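Local coordinates for 2-oxoglutarate dehydrogenase E3 component (Thermus thermophilus, PDB 2YQU) that is the FAD-dependent lipoamide dehydrogenase that reoxidises protein-bound dihydrolipoyl groups with NAD(+) through a redox-active disulfide, at the interface of chains A and B. Residues are numbered along the deposited sequence; one frame, centred on the assembly and turned at random. Chains: chain A/B, 2-oxoglutarate dehydrogenase E3 component.

Contact 1: the interface of chains A and B. Residues chain A 311, 315, 332, 335-337, 415, 419; chain B 429-432, 442.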
# COMPACT_ATOMS: atom_id res chain seq x y z
N HIS A 311 -11.28 2.60 -13.44
CA HIS A 311 -10.04 2.23 -14.12
C HIS A 311 -10.22 1.20 -15.24
O HIS A 311 -9.36 1.10 -16.13
CB HIS A 311 -8.99 1.76 -13.12
CG HIS A 311 -9.45 0.67 -12.21
ND1 HIS A 311 -9.97 0.92 -10.95
CD2 HIS A 311 -9.44 -0.67 -12.35
CE1 HIS A 311 -10.25 -0.23 -10.36
NE2 HIS A 311 -9.95 -1.21 -11.19
N GLU A 315 -8.94 2.28 -18.93
CA GLU A 315 -8.07 1.38 -19.68
C GLU A 315 -8.68 1.04 -21.03
O GLU A 315 -7.96 0.88 -22.01
CB GLU A 315 -7.76 0.11 -18.89
CG GLU A 315 -6.85 0.36 -17.69
CD GLU A 315 -5.39 0.58 -18.08
OE1 GLU A 315 -5.13 1.15 -19.15
OE2 GLU A 315 -4.51 0.18 -17.29
N ASP A 332 -5.94 -5.91 -20.41
CA ASP A 332 -5.76 -7.12 -19.65
C ASP A 332 -6.78 -7.13 -18.53
O ASP A 332 -6.52 -6.60 -17.46
CB ASP A 332 -4.35 -7.20 -19.07
CG ASP A 332 -4.08 -8.53 -18.41
OD1 ASP A 332 -5.03 -9.35 -18.30
OD2 ASP A 332 -2.96 -8.85 -17.98
N ALA A 335 -5.91 -8.39 -14.92
CA ALA A 335 -5.03 -7.60 -14.06
C ALA A 335 -5.75 -6.39 -13.46
O ALA A 335 -5.10 -5.55 -12.84
CB ALA A 335 -3.80 -7.16 -14.84
N ILE A 336 -7.06 -6.30 -13.66
CA ILE A 336 -7.85 -5.18 -13.15
C ILE A 336 -8.39 -5.51 -11.76
O ILE A 336 -9.24 -6.39 -11.63
CB ILE A 336 -9.03 -4.87 -14.11
CG1 ILE A 336 -8.49 -4.30 -15.42
CG2 ILE A 336 -10.02 -3.90 -13.46
CD1 ILE A 336 -9.57 -4.02 -16.48
N PRO A 337 -7.92 -4.80 -10.73
CA PRO A 337 -8.42 -5.03 -9.38
C PRO A 337 -9.80 -4.43 -9.15
O PRO A 337 -10.16 -3.42 -9.76
CB PRO A 337 -7.40 -4.31 -8.50
CG PRO A 337 -6.89 -3.23 -9.35
CD PRO A 337 -6.88 -3.76 -10.75
N ALA A 415 -1.88 -7.08 -8.78
CA ALA A 415 -2.37 -6.71 -10.10
C ALA A 415 -1.20 -6.59 -11.08
O ALA A 415 -1.29 -7.09 -12.21
CB ALA A 415 -3.17 -5.43 -10.02
N PHE A 419 -0.41 -8.72 -14.45
CA PHE A 419 -0.09 -8.02 -15.70
C PHE A 419 1.22 -8.55 -16.29
O PHE A 419 1.33 -8.67 -17.50
CB PHE A 419 0.02 -6.50 -15.46
CG PHE A 419 0.12 -5.69 -16.73
CD1 PHE A 419 -0.94 -5.65 -17.62
CD2 PHE A 419 1.27 -4.96 -17.01
CE1 PHE A 419 -0.86 -4.88 -18.77
CE2 PHE A 419 1.35 -4.20 -18.17
CZ PHE A 419 0.28 -4.17 -19.05
N ARG B 429 1.75 1.07 -17.85
CA ARG B 429 0.63 0.55 -18.63
C ARG B 429 -0.27 -0.36 -17.80
O ARG B 429 -1.42 -0.55 -18.13
CB ARG B 429 1.12 -0.25 -19.84
CG ARG B 429 1.52 0.58 -21.06
CD ARG B 429 2.14 -0.26 -22.18
NE ARG B 429 1.36 -1.48 -22.43
CZ ARG B 429 1.84 -2.67 -22.75
NH1 ARG B 429 3.15 -2.88 -22.88
NH2 ARG B 429 1.00 -3.68 -22.94
N ALA B 430 0.28 -0.95 -16.74
CA ALA B 430 -0.46 -1.90 -15.91
C ALA B 430 -1.71 -1.23 -15.33
O ALA B 430 -1.66 -0.06 -14.97
CB ALA B 430 0.42 -2.39 -14.80
N PRO B 431 -2.84 -1.94 -15.28
CA PRO B 431 -4.00 -1.44 -14.54
C PRO B 431 -3.69 -1.11 -13.08
O PRO B 431 -2.95 -1.84 -12.41
CB PRO B 431 -5.01 -2.58 -14.66
CG PRO B 431 -4.63 -3.32 -15.88
CD PRO B 431 -3.13 -3.21 -15.97
N HIS B 432 -4.23 -0.00 -12.61
CA HIS B 432 -4.15 0.38 -11.21
C HIS B 432 -5.52 0.84 -10.74
O HIS B 432 -6.20 1.59 -11.45
CB HIS B 432 -3.14 1.50 -11.02
CG HIS B 432 -1.71 1.07 -11.19
ND1 HIS B 432 -1.08 1.06 -12.41
CD2 HIS B 432 -0.81 0.60 -10.29
CE1 HIS B 432 0.16 0.64 -12.25
NE2 HIS B 432 0.35 0.34 -10.98
N LYS B 442 1.98 4.69 -11.01
CA LYS B 442 1.60 4.49 -12.41
C LYS B 442 1.94 5.71 -13.24
O LYS B 442 2.59 5.60 -14.29
CB LYS B 442 0.10 4.19 -12.53
CG LYS B 442 -0.44 4.20 -13.97
CD LYS B 442 -1.95 3.92 -14.05
CE LYS B 442 -2.45 3.91 -15.50
NZ LYS B 442 -2.19 2.60 -16.20
O HOH W 1 -2.08 -4.32 -13.13

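Contact 2: the interface of chains A and B. Residues chain A 66, 374, 377-378, 380; chain B 49-50, 53-54, 83, 87.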
# COMPACT_ATOMS: atom_id res chain seq x y z
N LEU A 66 -4.83 3.31 20.71
CA LEU A 66 -3.82 2.66 21.55
C LEU A 66 -2.86 3.71 22.10
O LEU A 66 -2.37 4.56 21.35
CB LEU A 66 -3.03 1.61 20.76
CG LEU A 66 -3.78 0.34 20.34
CD1 LEU A 66 -3.07 -0.35 19.19
CD2 LEU A 66 -3.97 -0.61 21.52
N GLY A 374 3.86 -9.07 11.21
CA GLY A 374 4.48 -8.18 12.18
C GLY A 374 3.93 -6.77 12.09
O GLY A 374 3.55 -6.18 13.09
N ARG A 377 0.24 -6.56 13.26
CA ARG A 377 0.25 -6.58 14.71
C ARG A 377 0.61 -5.20 15.27
O ARG A 377 -0.04 -4.71 16.19
CB ARG A 377 1.29 -7.60 15.24
CG ARG A 377 0.99 -9.09 14.99
CD ARG A 377 2.27 -9.98 14.92
NE ARG A 377 2.03 -11.40 15.19
CZ ARG A 377 2.87 -12.39 14.86
NH1 ARG A 377 2.55 -13.65 15.16
NH2 ARG A 377 4.01 -12.16 14.24
N ALA A 378 1.65 -4.59 14.71
CA ALA A 378 2.12 -3.29 15.16
C ALA A 378 1.02 -2.23 15.05
O ALA A 378 0.90 -1.37 15.92
CB ALA A 378 3.36 -2.88 14.38
N GLY A 380 -2.16 -2.78 15.29
CA GLY A 380 -3.31 -3.19 16.06
C GLY A 380 -4.35 -3.92 15.22
O GLY A 380 -5.50 -4.01 15.61
N LYS B 49 8.26 0.11 14.85
CA LYS B 49 7.07 0.30 14.01
C LYS B 49 5.81 0.30 14.88
O LYS B 49 4.88 1.03 14.61
CB LYS B 49 7.02 -0.72 12.87
CG LYS B 49 7.55 -0.16 11.53
CD LYS B 49 9.09 -0.28 11.38
CE LYS B 49 9.85 0.91 11.99
NZ LYS B 49 11.35 0.81 11.93
N ALA B 50 5.80 -0.48 15.97
CA ALA B 50 4.67 -0.43 16.92
C ALA B 50 4.49 0.98 17.47
O ALA B 50 3.36 1.49 17.53
CB ALA B 50 4.89 -1.42 18.05
N GLU B 53 3.41 3.48 14.45
CA GLU B 53 2.04 3.37 13.95
C GLU B 53 1.07 3.98 14.96
O GLU B 53 0.17 4.74 14.58
CB GLU B 53 1.67 1.91 13.66
CG GLU B 53 2.35 1.34 12.42
CD GLU B 53 1.73 1.77 11.11
OE1 GLU B 53 2.08 1.19 10.07
OE2 GLU B 53 0.88 2.69 11.09
N THR B 54 1.28 3.67 16.23
CA THR B 54 0.38 4.13 17.30
C THR B 54 0.52 5.62 17.58
O THR B 54 -0.50 6.30 17.73
CB THR B 54 0.59 3.31 18.59
OG1 THR B 54 1.98 3.23 18.92
CG2 THR B 54 0.17 1.88 18.37
N HIS B 83 1.52 -2.10 24.50
CA HIS B 83 1.20 -2.55 23.16
C HIS B 83 2.49 -2.99 22.45
O HIS B 83 2.54 -4.08 21.89
CB HIS B 83 0.50 -1.45 22.36
CG HIS B 83 0.37 -1.77 20.90
ND1 HIS B 83 -0.39 -2.82 20.43
CD2 HIS B 83 0.93 -1.20 19.81
CE1 HIS B 83 -0.31 -2.87 19.11
NE2 HIS B 83 0.49 -1.89 18.71
N VAL B 87 3.28 -6.77 21.05
CA VAL B 87 3.61 -7.04 19.65
C VAL B 87 4.94 -7.79 19.53
O VAL B 87 5.03 -8.77 18.80
CB VAL B 87 3.67 -5.74 18.81
CG1 VAL B 87 4.22 -6.03 17.41
CG2 VAL B 87 2.30 -5.08 18.71
O HOH W 2 -2.68 4.93 18.63

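Contact 1: the interface of chains A and B
B:Pro431 packs into a notch of chain A walled by A:Phe419, A:Ala335, A:Ile336 and A:Glu315, and with 113 Å² hidden it is the most deeply covered residue of this patch. Its ring meets A:Phe419 at about a right angle, CD coming 3.7 Å from ring carbon CD1. Opposite, CB faces the backbone oxygen of A:Ala335, and the A:Ile336 branch CG1 crosses the proline nearly perpendicularly.

The residue before it completes the packing. CA of B:Ala430 sits over the middle of the A:Phe419 face, 3.7 Å from the ring centroid, in a CH-pi contact, while its methyl CB reaches CD2 at 3.5 Å. With CG of A:Phe419 anti to its backbone N (chi1 -170°), the ring is laid flat under this short stretch of chain B.

Carboxylate oxygen OE2 of A:Glu315, on a chain bent at chi2 (-75°), still belongs to the packing, 3.2 Å from CA of B:Pro431. The polar links are looser, and no direct hydrogen bond crosses here. The salt bridge from that OE2 to NZ of B:Lys442 is long, at 3.5 Å. The amine also hydrogen-bonds the carbonyl O of B:Ala430 at 3.0 Å, approaching from above the carbonyl plane, so one lysine ties the packed loop to the acidic group. A water lies 2.7 Å from O of B:Pro431 and makes a longer link to O of A:Ala335. Further along, O of B:His432 rests against CB of A:His311, whose imidazole is held within chain A by NE2 donating 2.6 Å to O of A:Pro337, nearly in the ring plane.

In this part of the two-fold dimer interface, the loop following helix 424-429 of chain B enters between helices 310-326 and 407-419 of chain A, and B:Lys442 reaches over from helix 438-449. The loop leads straight into the catalytic histidine, which in this family serves the partner subunit's flavin; A:His311 probably belongs to that FAD site.

Contact 2: the interface of chains A and B
Helix 45-63, which begins at the second cysteine of the redox disulfide, and the long helix 77-102 of chain B together receive the short helix 374-379 of chain A, with A:Leu66 joining from a loop. B:His83 makes the direct hydrogen bond across: its NE2 donates to the backbone O of A:Ala378 at 2.9 Å, nearly straight (171° at H). The oxygen lies in the imidazole plane, although the donor stands well above the plane of the carbonyl.

Both faces of that imidazole are packed. Methyl CD1 of A:Leu66 lies over the ring centre, 3.8 Å from the centroid, in a CH-pi contact, and CG2 of B:Val87 from the same helix as the histidine covers the other face toward its rim. CG of B:His83 is anti to the backbone N (chi1 170°), which carries the ring out between these two carbons. An alanine here would probably leave O of A:Ala378 without its donor and open a gap between A:Leu66 and B:Val87.

B:Val87 also turns CG2 toward O of A:Arg377, while CG1 packs on CB of that arginine at 4.0 Å. The methyl of A:Ala378 presses on the backbone of helix 45-63, 3.8 Å from CA of B:Ala50. One turn on, CG2 of B:Thr54 touches CB of A:Leu66, and its hydroxyl OG1 donates 2.6 Å back to O of B:Ala50. A water joins O of A:Leu66 to O of B:Thr54.

The site thus sits where two helices of one subunit's flavin-binding part meet a short helix from the other subunit's dimerisation region; A:Leu66, on a loop just after helix 45-63 of chain A, faces the same two helices.

Contact 1 and contact 2 lie about 32 Å apart on the same two-fold interface and have no residue in common. Each recurs with the chains exchanged, so the dimer is pinned at four such places. Contact 1 sets the dimerisation region of chain B against helix 310-326 and the dimerisation region of chain A. Contact 2 sets A:Leu66 and the dimerisation region of chain A against helices 45-63 and 77-102 of chain B. The first adjoins the segment bringing B:His434 to the flavin of chain A; the second steadies the helix behind chain B's disulfide. Both probably help fix active sites that need both subunits.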